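Local coordinates for F420-dependent methylenetetrahydromethanopterin dehydrogenase (Methanopyrus kandleri, PDB 1QV9), which catalyses the reversible, coenzyme F420-dependent reduction of methenyl- to methylene-tetrahydromethanopterin in methanogenesis from carbon dioxide, at residues A[117-122]-A[146-151]; A[151-156]-A[205-210]; A[192-197]-A[201-206]; A[250-255]-A[261-266]. All coordinates share one frame; numbering follows the deposited sequence.

Contact 1: residues A[117-122]-A[146-151]; sequences ILVKPD and KVLAAT
The carboxylate of Asp122, whose OD2 lies 3.8 Å from methyl CD1 of Leu148, is gripped by two successive backbone amides: OD1 accepts the N-H of Gly15 and OD2 that of Thr16. Leu148 adds only a van der Waals neighbour to the acid. The two side chains meet at about a right angle. With CG anti to the backbone N (chi1 -153°), Asp122 holds OD2 where it meets that methyl. The second branch of Leu148 serves the apolar half of the contact: CD2 approaches CG1 of Val119 at 4.2 Å and, more loosely, CB of Pro121 at 4.4 Å. These partners belong to the type I turn from Val119 to Asp122, closed by Asp122 N on Val119 O (3.1 Å), which ends strand 115-119. Toward the C-terminal part of helix 134-150, Val147 O receives both Thr151 N at 3.1 Å and Thr151 OG1 at 2.7 Å, from opposite faces of its carbonyl plane. One leucine thus divides its two methyls between a polar and an apolar neighbour, and no hydrogen bond crosses between strand end and helix. The N-H groups of Gly15 and Thr16 probably stabilise the buried negative charge.

Contact 2: residues A[151-156]-A[205-210]; sequences TGVFRV and AALEIA
Segment 151-156 is a bend between two helices and segment 205-210 a continuous helical stretch; they come closest at Thr151 and Leu207, whose CA atoms lie 7.5 Å apart. Gly152 makes the bend with a positive phi of 97°, at which any side chain would collide with the carbonyl oxygen of Thr151, and it is also the N-cap of helix 153-169. Leu207 reaches into this corner with both methyls. Its CD2 packs against Thr151, 3.5 Å from OG1 and 3.8 Å from CG2; since OG1 is hydrogen-bonded to Val147 O, CD2 is only its van der Waals neighbour. CD1 meets CG2 of Val153 at 3.6 Å. Both encounters are oblique. With CG1 anti to the backbone N (chi1 167°), Val153 has CG2 anti to its carbonyl carbon, facing Leu207. CG2 of Thr151 also touches CB of Ala206 at 4.0 Å. With an alanine at Leu207, Thr151 and Val153 would probably lose their main apolar neighbour on helix 197-223. Val153 also packs on Ile183 of strand 180-183, and Ala206 on Leu247 of helix 227-257. The arrangement is a glycine-broken turn between consecutive helices, consistent with a junction between the alpha/beta domain and the helix bundle.

Contact 3: residues A[192-197]-A[201-206]; sequences EEFENP and VKAMAA
Phe194 brings the CE2-CZ side of its ring against the methyl of Ala203: CB of Ala203 is 3.6 Å from CE2 and 3.7 Å from CZ. The methyl arrives obliquely. With CG beside the backbone N (chi1 -60°), the phenyl group is directed from the loop toward helix 197-223. CG of the preceding Glu193 lies over one face of the Phe194 ring, 3.4 Å above its plane and toward the rim. The second link is made by backbone: Val201 N donates to Pro197 O at 3.0 Å, with a fairly straight N-H...O angle of 158°. This is the i to i+4 bond of the first helical turn, with Asn196 at the N-cap. The same Pro197 oxygen lies against CG2 of Val201 at 3.5 Å, a contact within the turn. Pro197 and Val201 also meet Phe278 of the fourth subunit. Phe194 lies back along the start of the helix that follows it in the chain, touching Ala199 and Met200 as well as Ala203. Glu255 of helix 227-257 packs on the phenylalanine and accepts the N-H groups of Glu195 and Asn196, so the loop from strand 180-183 enters helix 197-223 beside helix 227-257.

Contact 4: residues A[250-255]-A[261-266]; sequences EARELE and VLRTPH
The tight part of this contact is Val261, which packs one methyl on the guanidinium of Arg252 and the other on Glu255, both on the helix. Its CG1 lies over one face of the Arg252 guanidinium, 3.5 Å from NH1 and toward the rim, and the same methyl is 3.8 Å above the plane of the Arg263 guanidinium. CG2, the other branch, is 3.9 Å from CB of Glu255. The guanidinium planes stand 78° apart, and Arg252 NH1 comes within 3.9 Å of Arg263 NH2. Both arginines form salt bridges to Glu136 OE2 of the second subunit, which probably offsets their like charges; Arg263 NH2 also bonds to Phe131 O of that subunit. Arg252 gets there as an extended chain from CG to NE, its CG anti to the backbone N (chi1 -172°).

The looser part is built from water. At the edge of the Arg252 group and in its plane, NH1 donates to water 1 and NH2 to water 2 (2.8 Å), and both waters hydrogen-bond to Leu262 O. A third water accepts Leu262 N at 3.0 Å and bonds to Glu255 OE1. That carboxylate is held more directly by the N-H groups of Glu195 and Asn196. A leucine in place of Arg252 would probably cost both waters a donor and remove one of the two arginine partners of Glu136 of the second subunit. Helix 227-257 packs through Leu254 and Glu255 on helix 197-223, while segment 261-266 sets Leu262 on Arg155 of helix 153-169.

From the N terminus, contact 1 comes first, bringing the end of helix 134-150 back to the end of strand 115-119. Contact 2 follows in series, sharing Thr151 with it, and closes a longer excursion through strand 180-183 onto helix 197-223. Contact 3 falls inside that excursion and ends on the same helix, with Ala205 and Ala206 common to both, while contact 4 makes a short closure between the last turns of helix 227-257 and the loop that follows. Polar bonds tie the three later contacts together: Arg155 pairs with Glu193 and reaches Thr264, while Glu255 holds the loop of contact 3. Together they join the end of strand 115-119 in the parallel sheet, the helix bundle and the C-terminal loop.

Contact 1: residues A[117-122]-A[146-151]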
loop_
_atom_site.group_PDB
_atom_site.type_symbol
_atom_site.label_atom_id
_atom_site.label_comp_id
_atom_site.label_asym_id
_atom_site.label_seq_id
_atom_site.Cartn_x
_atom_site.Cartn_y
_atom_site.Cartn_z
ATOM N N ILE A 117 5.115 -12.725 -33.577
ATOM C CA ILE A 117 4.327 -12.069 -32.549
ATOM C C ILE A 117 5.387 -11.218 -31.877
ATOM O O ILE A 117 6.324 -11.739 -31.251
ATOM C CB ILE A 117 3.704 -13.025 -31.510
ATOM C CG1 ILE A 117 2.766 -13.992 -32.242
ATOM C CG2 ILE A 117 2.916 -12.199 -30.465
ATOM C CD1 ILE A 117 2.109 -15.072 -31.338
ATOM N N LEU A 118 5.281 -9.903 -32.064
ATOM C CA LEU A 118 6.244 -8.979 -31.476
ATOM C C LEU A 118 5.573 -8.290 -30.293
ATOM O O LEU A 118 4.562 -7.629 -30.453
ATOM C CB LEU A 118 6.692 -7.953 -32.516
ATOM C CG LEU A 118 7.381 -8.619 -33.719
ATOM C CD1 LEU A 118 7.821 -7.539 -34.693
ATOM C CD2 LEU A 118 8.626 -9.413 -33.240
ATOM N N VAL A 119 6.125 -8.461 -29.093
ATOM C CA VAL A 119 5.532 -7.909 -27.895
ATOM C C VAL A 119 6.320 -6.680 -27.461
ATOM O O VAL A 119 7.404 -6.792 -26.851
ATOM C CB VAL A 119 5.528 -9.009 -26.790
ATOM C CG1 VAL A 119 4.816 -8.516 -25.537
ATOM C CG2 VAL A 119 4.804 -10.238 -27.341
ATOM N N LYS A 120 5.782 -5.497 -27.765
ATOM C CA LYS A 120 6.521 -4.274 -27.434
ATOM C C LYS A 120 6.759 -4.064 -25.937
ATOM O O LYS A 120 7.796 -3.582 -25.522
ATOM C CB LYS A 120 5.861 -3.039 -28.095
ATOM C CG LYS A 120 5.749 -3.221 -29.597
ATOM C CD LYS A 120 5.234 -1.973 -30.343
ATOM C CE LYS A 120 6.360 -0.973 -30.515
ATOM N NZ LYS A 120 5.914 0.233 -31.280
ATOM N N PRO A 121 5.792 -4.452 -25.091
ATOM C CA PRO A 121 6.083 -4.240 -23.664
ATOM C C PRO A 121 7.082 -5.244 -23.033
ATOM O O PRO A 121 7.421 -5.100 -21.843
ATOM C CB PRO A 121 4.723 -4.329 -22.973
ATOM C CG PRO A 121 3.738 -4.775 -24.027
ATOM C CD PRO A 121 4.351 -4.563 -25.373
ATOM N N ASP A 122 7.550 -6.226 -23.808
ATOM C CA ASP A 122 8.506 -7.235 -23.297
ATOM C C ASP A 122 9.865 -6.583 -23.406
ATOM O O ASP A 122 10.677 -6.910 -24.283
ATOM C CB ASP A 122 8.431 -8.483 -24.181
ATOM C CG ASP A 122 8.827 -9.741 -23.457
ATOM O OD1 ASP A 122 9.748 -9.659 -22.611
ATOM O OD2 ASP A 122 8.244 -10.822 -23.754
ATOM N N LYS A 146 4.280 -10.649 -14.344
ATOM C CA LYS A 146 3.008 -10.188 -13.767
ATOM C C LYS A 146 2.335 -9.203 -14.741
ATOM O O LYS A 146 1.123 -9.244 -14.972
ATOM C CB LYS A 146 3.272 -9.513 -12.404
ATOM C CG LYS A 146 2.091 -8.828 -11.766
ATOM C CD LYS A 146 0.909 -9.757 -11.633
ATOM C CE LYS A 146 -0.203 -9.077 -10.861
ATOM N NZ LYS A 146 -1.414 -9.903 -10.763
ATOM N N VAL A 147 3.123 -8.283 -15.301
ATOM C CA VAL A 147 2.546 -7.337 -16.250
ATOM C C VAL A 147 1.950 -8.051 -17.460
ATOM O O VAL A 147 0.785 -7.815 -17.809
ATOM C CB VAL A 147 3.639 -6.338 -16.723
ATOM C CG1 VAL A 147 3.114 -5.489 -17.938
ATOM C CG2 VAL A 147 4.035 -5.437 -15.570
ATOM N N LEU A 148 2.725 -8.920 -18.093
ATOM C CA LEU A 148 2.229 -9.587 -19.310
ATOM C C LEU A 148 1.021 -10.484 -19.038
ATOM O O LEU A 148 0.130 -10.626 -19.898
ATOM C CB LEU A 148 3.367 -10.369 -19.989
ATOM C CG LEU A 148 4.542 -9.465 -20.395
ATOM C CD1 LEU A 148 5.608 -10.300 -21.037
ATOM C CD2 LEU A 148 4.065 -8.398 -21.404
ATOM N N ALA A 149 0.958 -11.058 -17.848
ATOM C CA ALA A 149 -0.166 -11.940 -17.521
ATOM C C ALA A 149 -1.396 -11.149 -17.134
ATOM O O ALA A 149 -2.440 -11.276 -17.785
ATOM C CB ALA A 149 0.250 -12.891 -16.376
ATOM N N ALA A 150 -1.299 -10.315 -16.103
ATOM C CA ALA A 150 -2.459 -9.587 -15.602
ATOM C C ALA A 150 -3.058 -8.548 -16.541
ATOM O O ALA A 150 -4.209 -8.171 -16.381
ATOM C CB ALA A 150 -2.147 -8.991 -14.206
ATOM N N THR A 151 -2.274 -8.059 -17.506
ATOM C CA THR A 151 -2.845 -7.089 -18.467
ATOM C C THR A 151 -3.582 -7.826 -19.580
ATOM O O THR A 151 -4.336 -7.196 -20.346
ATOM C CB THR A 151 -1.750 -6.230 -19.122
ATOM O OG1 THR A 151 -0.853 -7.088 -19.831
ATOM C CG2 THR A 151 -1.037 -5.373 -18.045
#

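Contact 2: residues A[151-156]-A[205-210]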
loop_
_atom_site.group_PDB
_atom_site.type_symbol
_atom_site.label_atom_id
_atom_site.label_comp_id
_atom_site.label_asym_id
_atom_site.label_seq_id
_atom_site.Cartn_x
_atom_site.Cartn_y
_atom_site.Cartn_z
ATOM N N THR A 151 -2.274 -8.059 -17.506
ATOM C CA THR A 151 -2.845 -7.089 -18.467
ATOM C C THR A 151 -3.582 -7.826 -19.580
ATOM O O THR A 151 -4.336 -7.196 -20.346
ATOM C CB THR A 151 -1.750 -6.230 -19.122
ATOM O OG1 THR A 151 -0.853 -7.088 -19.831
ATOM C CG2 THR A 151 -1.037 -5.373 -18.045
ATOM N N GLY A 152 -3.376 -9.140 -19.668
ATOM C CA GLY A 152 -4.032 -9.909 -20.716
ATOM C C GLY A 152 -3.186 -10.154 -21.948
ATOM O O GLY A 152 -3.642 -10.813 -22.893
ATOM N N VAL A 153 -1.938 -9.663 -21.966
ATOM C CA VAL A 153 -1.093 -9.895 -23.125
ATOM C C VAL A 153 -0.873 -11.394 -23.381
ATOM O O VAL A 153 -0.868 -11.831 -24.532
ATOM C CB VAL A 153 0.296 -9.192 -22.972
ATOM C CG1 VAL A 153 1.292 -9.695 -24.036
ATOM C CG2 VAL A 153 0.090 -7.685 -23.070
ATOM N N PHE A 154 -0.687 -12.184 -22.308
ATOM C CA PHE A 154 -0.466 -13.614 -22.498
ATOM C C PHE A 154 -1.723 -14.296 -23.063
ATOM O O PHE A 154 -1.586 -15.356 -23.685
ATOM C CB PHE A 154 -0.047 -14.293 -21.168
ATOM C CG PHE A 154 1.416 -14.102 -20.803
ATOM C CD1 PHE A 154 1.822 -14.285 -19.495
ATOM C CD2 PHE A 154 2.353 -13.751 -21.750
ATOM C CE1 PHE A 154 3.158 -14.127 -19.124
ATOM C CE2 PHE A 154 3.711 -13.582 -21.374
ATOM C CZ PHE A 154 4.084 -13.777 -20.069
ATOM N N ARG A 155 -2.900 -13.726 -22.823
ATOM C CA ARG A 155 -4.103 -14.352 -23.376
ATOM C C ARG A 155 -4.108 -14.147 -24.889
ATOM O O ARG A 155 -4.610 -14.990 -25.630
ATOM C CB ARG A 155 -5.400 -13.797 -22.758
ATOM C CG ARG A 155 -6.531 -14.860 -22.746
ATOM C CD ARG A 155 -7.819 -14.329 -22.214
ATOM N NE ARG A 155 -7.730 -13.727 -20.885
ATOM C CZ ARG A 155 -7.665 -14.408 -19.751
ATOM N NH1 ARG A 155 -7.586 -13.761 -18.612
ATOM N NH2 ARG A 155 -7.697 -15.722 -19.763
ATOM N N VAL A 156 -3.573 -13.028 -25.376
ATOM C CA VAL A 156 -3.506 -12.808 -26.820
ATOM C C VAL A 156 -2.592 -13.884 -27.450
ATOM O O VAL A 156 -2.865 -14.434 -28.529
ATOM C CB VAL A 156 -2.897 -11.422 -27.146
ATOM C CG1 VAL A 156 -2.803 -11.219 -28.638
ATOM C CG2 VAL A 156 -3.768 -10.311 -26.522
ATOM N N ALA A 205 -1.973 1.572 -18.904
ATOM C CA ALA A 205 -0.873 2.338 -18.301
ATOM C C ALA A 205 0.299 1.387 -17.993
ATOM O O ALA A 205 1.459 1.729 -18.168
ATOM C CB ALA A 205 -1.316 3.015 -17.019
ATOM N N ALA A 206 0.024 0.192 -17.471
ATOM C CA ALA A 206 1.112 -0.714 -17.213
ATOM C C ALA A 206 1.909 -1.098 -18.472
ATOM O O ALA A 206 3.117 -1.198 -18.418
ATOM C CB ALA A 206 0.561 -2.015 -16.507
ATOM N N LEU A 207 1.235 -1.338 -19.587
ATOM C CA LEU A 207 1.906 -1.753 -20.800
ATOM C C LEU A 207 2.659 -0.568 -21.390
ATOM O O LEU A 207 3.716 -0.782 -21.982
ATOM C CB LEU A 207 0.925 -2.282 -21.861
ATOM C CG LEU A 207 0.219 -3.587 -21.487
ATOM C CD1 LEU A 207 -0.488 -4.131 -22.744
ATOM C CD2 LEU A 207 1.265 -4.648 -21.042
ATOM N N GLU A 208 2.135 0.640 -21.209
ATOM C CA GLU A 208 2.839 1.806 -21.745
ATOM C C GLU A 208 4.136 1.951 -20.969
ATOM O O GLU A 208 5.216 2.140 -21.565
ATOM C CB GLU A 208 1.987 3.076 -21.623
ATOM C CG GLU A 208 2.752 4.302 -22.152
ATOM C CD GLU A 208 2.869 4.305 -23.657
ATOM O OE1 GLU A 208 3.776 5.026 -24.160
ATOM O OE2 GLU A 208 2.095 3.584 -24.338
ATOM N N ILE A 209 4.079 1.854 -19.635
ATOM C CA ILE A 209 5.298 1.991 -18.845
ATOM C C ILE A 209 6.300 0.880 -19.187
ATOM O O ILE A 209 7.498 1.120 -19.303
ATOM C CB ILE A 209 4.964 1.982 -17.321
ATOM C CG1 ILE A 209 4.142 3.221 -16.977
ATOM C CG2 ILE A 209 6.262 1.813 -16.486
ATOM C CD1 ILE A 209 3.631 3.268 -15.527
ATOM N N ALA A 210 5.828 -0.357 -19.312
ATOM C CA ALA A 210 6.679 -1.465 -19.675
ATOM C C ALA A 210 7.345 -1.211 -21.028
ATOM O O ALA A 210 8.521 -1.467 -21.171
ATOM C CB ALA A 210 5.847 -2.792 -19.701
#

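Contact 3: residues A[192-197]-A[201-206]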
loop_
_atom_site.group_PDB
_atom_site.type_symbol
_atom_site.label_atom_id
_atom_site.label_comp_id
_atom_site.label_asym_id
_atom_site.label_seq_id
_atom_site.Cartn_x
_atom_site.Cartn_y
_atom_site.Cartn_z
ATOM N N GLU A 192 -11.737 -8.404 -24.994
ATOM C CA GLU A 192 -12.914 -8.365 -24.125
ATOM C C GLU A 192 -12.410 -8.761 -22.744
ATOM O O GLU A 192 -13.132 -9.314 -21.937
ATOM C CB GLU A 192 -13.963 -9.367 -24.601
ATOM C CG GLU A 192 -14.527 -9.008 -25.953
ATOM C CD GLU A 192 -15.096 -7.609 -25.950
ATOM O OE1 GLU A 192 -16.286 -7.438 -25.593
ATOM O OE2 GLU A 192 -14.343 -6.673 -26.287
ATOM N N GLU A 193 -11.156 -8.445 -22.482
ATOM C CA GLU A 193 -10.515 -8.849 -21.233
ATOM C C GLU A 193 -11.174 -8.379 -19.915
ATOM O O GLU A 193 -11.579 -9.191 -19.050
ATOM C CB GLU A 193 -9.051 -8.373 -21.297
ATOM C CG GLU A 193 -8.117 -8.836 -20.146
ATOM C CD GLU A 193 -7.842 -10.321 -20.184
ATOM O OE1 GLU A 193 -7.887 -10.940 -21.286
ATOM O OE2 GLU A 193 -7.569 -10.861 -19.095
ATOM N N PHE A 194 -11.333 -7.069 -19.789
ATOM C CA PHE A 194 -11.819 -6.480 -18.556
ATOM C C PHE A 194 -13.261 -6.028 -18.497
ATOM O O PHE A 194 -13.735 -5.286 -19.379
ATOM C CB PHE A 194 -10.936 -5.262 -18.230
ATOM C CG PHE A 194 -9.475 -5.613 -18.041
ATOM C CD1 PHE A 194 -9.068 -6.224 -16.871
ATOM C CD2 PHE A 194 -8.530 -5.374 -19.047
ATOM C CE1 PHE A 194 -7.723 -6.608 -16.695
ATOM C CE2 PHE A 194 -7.203 -5.751 -18.891
ATOM C CZ PHE A 194 -6.791 -6.367 -17.716
ATOM N N GLU A 195 -13.961 -6.446 -17.455
ATOM C CA GLU A 195 -15.330 -5.986 -17.285
ATOM C C GLU A 195 -15.322 -4.536 -16.765
ATOM O O GLU A 195 -16.112 -3.689 -17.203
ATOM C CB GLU A 195 -16.069 -6.881 -16.308
ATOM C CG GLU A 195 -17.539 -6.451 -16.194
ATOM C CD GLU A 195 -18.372 -7.294 -15.251
ATOM O OE1 GLU A 195 -18.721 -8.448 -15.610
ATOM O OE2 GLU A 195 -18.688 -6.791 -14.149
ATOM N N ASN A 196 -14.390 -4.217 -15.862
ATOM C CA ASN A 196 -14.314 -2.855 -15.313
ATOM C C ASN A 196 -13.432 -1.990 -16.216
ATOM O O ASN A 196 -12.307 -2.348 -16.519
ATOM C CB ASN A 196 -13.748 -2.944 -13.904
ATOM C CG ASN A 196 -13.708 -1.628 -13.215
ATOM O OD1 ASN A 196 -14.571 -1.301 -12.389
ATOM N ND2 ASN A 196 -12.716 -0.849 -13.545
ATOM N N PRO A 197 -13.930 -0.824 -16.633
ATOM C CA PRO A 197 -13.108 -0.010 -17.513
ATOM C C PRO A 197 -11.827 0.559 -16.904
ATOM O O PRO A 197 -10.841 0.715 -17.648
ATOM C CB PRO A 197 -14.089 1.057 -18.008
ATOM C CG PRO A 197 -15.016 1.237 -16.885
ATOM C CD PRO A 197 -15.222 -0.173 -16.334
ATOM N N VAL A 201 -7.915 0.504 -18.232
ATOM C CA VAL A 201 -7.089 1.691 -18.309
ATOM C C VAL A 201 -5.802 1.550 -17.484
ATOM O O VAL A 201 -4.698 1.990 -17.907
ATOM C CB VAL A 201 -7.937 2.913 -17.888
ATOM C CG1 VAL A 201 -7.072 4.085 -17.571
ATOM C CG2 VAL A 201 -8.914 3.243 -19.057
ATOM N N LYS A 202 -5.908 0.920 -16.317
ATOM C CA LYS A 202 -4.695 0.679 -15.523
ATOM C C LYS A 202 -3.775 -0.303 -16.253
ATOM O O LYS A 202 -2.564 -0.203 -16.188
ATOM C CB LYS A 202 -5.064 0.122 -14.136
ATOM C CG LYS A 202 -5.716 1.169 -13.273
ATOM C CD LYS A 202 -6.241 0.575 -11.945
ATOM C CE LYS A 202 -6.970 1.597 -11.067
ATOM N NZ LYS A 202 -6.071 2.564 -10.396
ATOM N N ALA A 203 -4.353 -1.336 -16.880
ATOM C CA ALA A 203 -3.569 -2.316 -17.641
ATOM C C ALA A 203 -2.852 -1.635 -18.824
ATOM O O ALA A 203 -1.720 -1.935 -19.103
ATOM C CB ALA A 203 -4.491 -3.462 -18.132
HETATM N N MSE A 204 -3.536 -0.687 -19.471
HETATM C CA MSE A 204 -2.922 0.050 -20.567
HETATM C C MSE A 204 -1.771 0.881 -20.027
HETATM O O MSE A 204 -0.706 0.889 -20.635
HETATM C CB MSE A 204 -3.956 0.952 -21.243
HETATM C CG MSE A 204 -5.001 0.098 -21.974
HETATM SE SE MSE A 204 -6.485 1.212 -22.649
HETATM C CE MSE A 204 -5.444 2.518 -23.520
ATOM N N ALA A 205 -1.973 1.572 -18.904
ATOM C CA ALA A 205 -0.873 2.338 -18.301
ATOM C C ALA A 205 0.299 1.387 -17.993
ATOM O O ALA A 205 1.459 1.729 -18.168
ATOM C CB ALA A 205 -1.316 3.015 -17.019
ATOM N N ALA A 206 0.024 0.192 -17.471
ATOM C CA ALA A 206 1.112 -0.714 -17.213
ATOM C C ALA A 206 1.909 -1.098 -18.472
ATOM O O ALA A 206 3.117 -1.198 -18.418
ATOM C CB ALA A 206 0.561 -2.015 -16.507
#

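Contact 4: residues A[250-255]-A[261-266]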
loop_
_atom_site.group_PDB
_atom_site.type_symbol
_atom_site.label_atom_id
_atom_site.label_comp_id
_atom_site.label_asym_id
_atom_site.label_seq_id
_atom_site.Cartn_x
_atom_site.Cartn_y
_atom_site.Cartn_z
ATOM N N GLU A 250 -3.281 -3.966 -9.574
ATOM C CA GLU A 250 -4.459 -3.165 -9.254
ATOM C C GLU A 250 -5.605 -3.468 -10.216
ATOM O O GLU A 250 -6.775 -3.501 -9.801
ATOM C CB GLU A 250 -4.154 -1.661 -9.349
ATOM C CG GLU A 250 -3.373 -1.136 -8.206
ATOM C CD GLU A 250 -3.286 0.405 -8.200
ATOM O OE1 GLU A 250 -3.914 1.095 -9.046
ATOM O OE2 GLU A 250 -2.581 0.917 -7.320
ATOM N N ALA A 251 -5.291 -3.669 -11.487
ATOM C CA ALA A 251 -6.336 -3.957 -12.470
ATOM C C ALA A 251 -6.972 -5.276 -12.110
ATOM O O ALA A 251 -8.216 -5.403 -12.119
ATOM C CB ALA A 251 -5.736 -4.040 -13.879
ATOM N N ARG A 252 -6.150 -6.273 -11.784
ATOM C CA ARG A 252 -6.741 -7.575 -11.474
ATOM C C ARG A 252 -7.593 -7.488 -10.206
ATOM O O ARG A 252 -8.691 -8.133 -10.153
ATOM C CB ARG A 252 -5.665 -8.621 -11.334
ATOM C CG ARG A 252 -6.238 -10.048 -11.202
ATOM C CD ARG A 252 -5.252 -10.965 -11.735
ATOM N NE ARG A 252 -5.663 -12.375 -11.819
ATOM C CZ ARG A 252 -6.181 -12.966 -12.890
ATOM N NH1 ARG A 252 -6.441 -14.265 -12.824
ATOM N NH2 ARG A 252 -6.432 -12.329 -14.030
ATOM N N GLU A 253 -7.150 -6.751 -9.184
ATOM C CA GLU A 253 -7.949 -6.636 -7.959
ATOM C C GLU A 253 -9.297 -5.955 -8.266
ATOM O O GLU A 253 -10.286 -6.276 -7.629
ATOM C CB GLU A 253 -7.196 -5.892 -6.847
ATOM C CG GLU A 253 -5.998 -6.696 -6.303
ATOM C CD GLU A 253 -6.369 -8.050 -5.661
ATOM O OE1 GLU A 253 -5.784 -9.087 -6.039
ATOM O OE2 GLU A 253 -7.209 -8.035 -4.755
ATOM N N LEU A 254 -9.347 -5.030 -9.223
ATOM C CA LEU A 254 -10.610 -4.374 -9.595
ATOM C C LEU A 254 -11.536 -5.433 -10.203
ATOM O O LEU A 254 -12.751 -5.423 -9.932
ATOM C CB LEU A 254 -10.401 -3.242 -10.622
ATOM C CG LEU A 254 -9.931 -1.924 -10.018
ATOM C CD1 LEU A 254 -9.600 -0.980 -11.150
ATOM C CD2 LEU A 254 -10.993 -1.305 -9.110
ATOM N N GLU A 255 -10.993 -6.339 -11.004
ATOM C CA GLU A 255 -11.858 -7.378 -11.577
ATOM C C GLU A 255 -12.337 -8.252 -10.451
ATOM O O GLU A 255 -13.506 -8.688 -10.452
ATOM C CB GLU A 255 -11.128 -8.202 -12.628
ATOM C CG GLU A 255 -10.783 -7.390 -13.908
ATOM C CD GLU A 255 -12.012 -7.009 -14.743
ATOM O OE1 GLU A 255 -12.449 -7.815 -15.604
ATOM O OE2 GLU A 255 -12.542 -5.898 -14.521
ATOM N N VAL A 261 -13.344 -11.749 -12.951
ATOM C CA VAL A 261 -12.038 -12.155 -13.478
ATOM C C VAL A 261 -12.165 -13.183 -14.626
ATOM O O VAL A 261 -12.572 -14.331 -14.402
ATOM C CB VAL A 261 -11.140 -12.773 -12.368
ATOM C CG1 VAL A 261 -9.750 -13.116 -12.992
ATOM C CG2 VAL A 261 -10.975 -11.836 -11.171
ATOM N N LEU A 262 -11.784 -12.796 -15.846
ATOM C CA LEU A 262 -11.854 -13.710 -16.966
ATOM C C LEU A 262 -10.869 -14.868 -16.803
ATOM O O LEU A 262 -9.665 -14.656 -16.492
ATOM C CB LEU A 262 -11.533 -12.981 -18.276
ATOM C CG LEU A 262 -11.521 -13.831 -19.545
ATOM C CD1 LEU A 262 -12.963 -14.334 -19.800
ATOM C CD2 LEU A 262 -11.093 -12.964 -20.734
ATOM N N ARG A 263 -11.363 -16.093 -16.995
ATOM C CA ARG A 263 -10.503 -17.267 -16.980
ATOM C C ARG A 263 -10.843 -18.080 -18.230
ATOM O O ARG A 263 -12.028 -18.281 -18.543
ATOM C CB ARG A 263 -10.688 -18.103 -15.727
ATOM C CG ARG A 263 -10.475 -17.333 -14.449
ATOM C CD ARG A 263 -10.645 -18.213 -13.176
ATOM N NE ARG A 263 -10.627 -17.305 -12.038
ATOM C CZ ARG A 263 -9.541 -16.890 -11.384
ATOM N NH1 ARG A 263 -9.687 -15.997 -10.415
ATOM N NH2 ARG A 263 -8.351 -17.419 -11.631
ATOM N N THR A 264 -9.825 -18.509 -18.962
ATOM C CA THR A 264 -10.007 -19.257 -20.208
ATOM C C THR A 264 -9.123 -20.494 -20.210
ATOM O O THR A 264 -8.133 -20.576 -20.938
ATOM C CB THR A 264 -9.710 -18.379 -21.475
ATOM O OG1 THR A 264 -8.364 -17.835 -21.422
ATOM C CG2 THR A 264 -10.718 -17.256 -21.576
ATOM N N PRO A 265 -9.475 -21.491 -19.371
ATOM C CA PRO A 265 -8.716 -22.736 -19.268
ATOM C C PRO A 265 -8.991 -23.689 -20.409
ATOM O O PRO A 265 -10.031 -23.593 -21.079
ATOM C CB PRO A 265 -9.190 -23.330 -17.948
ATOM C CG PRO A 265 -10.674 -22.936 -17.975
ATOM C CD PRO A 265 -10.644 -21.497 -18.468
ATOM N N HIS A 266 -8.041 -24.586 -20.640
ATOM C CA HIS A 266 -8.198 -25.623 -21.659
ATOM C C HIS A 266 -8.895 -26.856 -21.083
ATOM O O HIS A 266 -8.643 -27.240 -19.950
ATOM C CB HIS A 266 -6.824 -26.070 -22.177
ATOM C CG HIS A 266 -6.113 -25.022 -22.962
ATOM N ND1 HIS A 266 -5.129 -24.232 -22.403
ATOM C CD2 HIS A 266 -6.244 -24.618 -24.244
ATOM C CE1 HIS A 266 -4.680 -23.387 -23.314
ATOM N NE2 HIS A 266 -5.338 -23.599 -24.442
HETATM O O HOH W 1 -7.235 -15.535 -15.308
HETATM O O HOH W 2 -7.862 -12.665 -16.356
HETATM O O HOH W 3 -10.931 -9.928 -16.428
#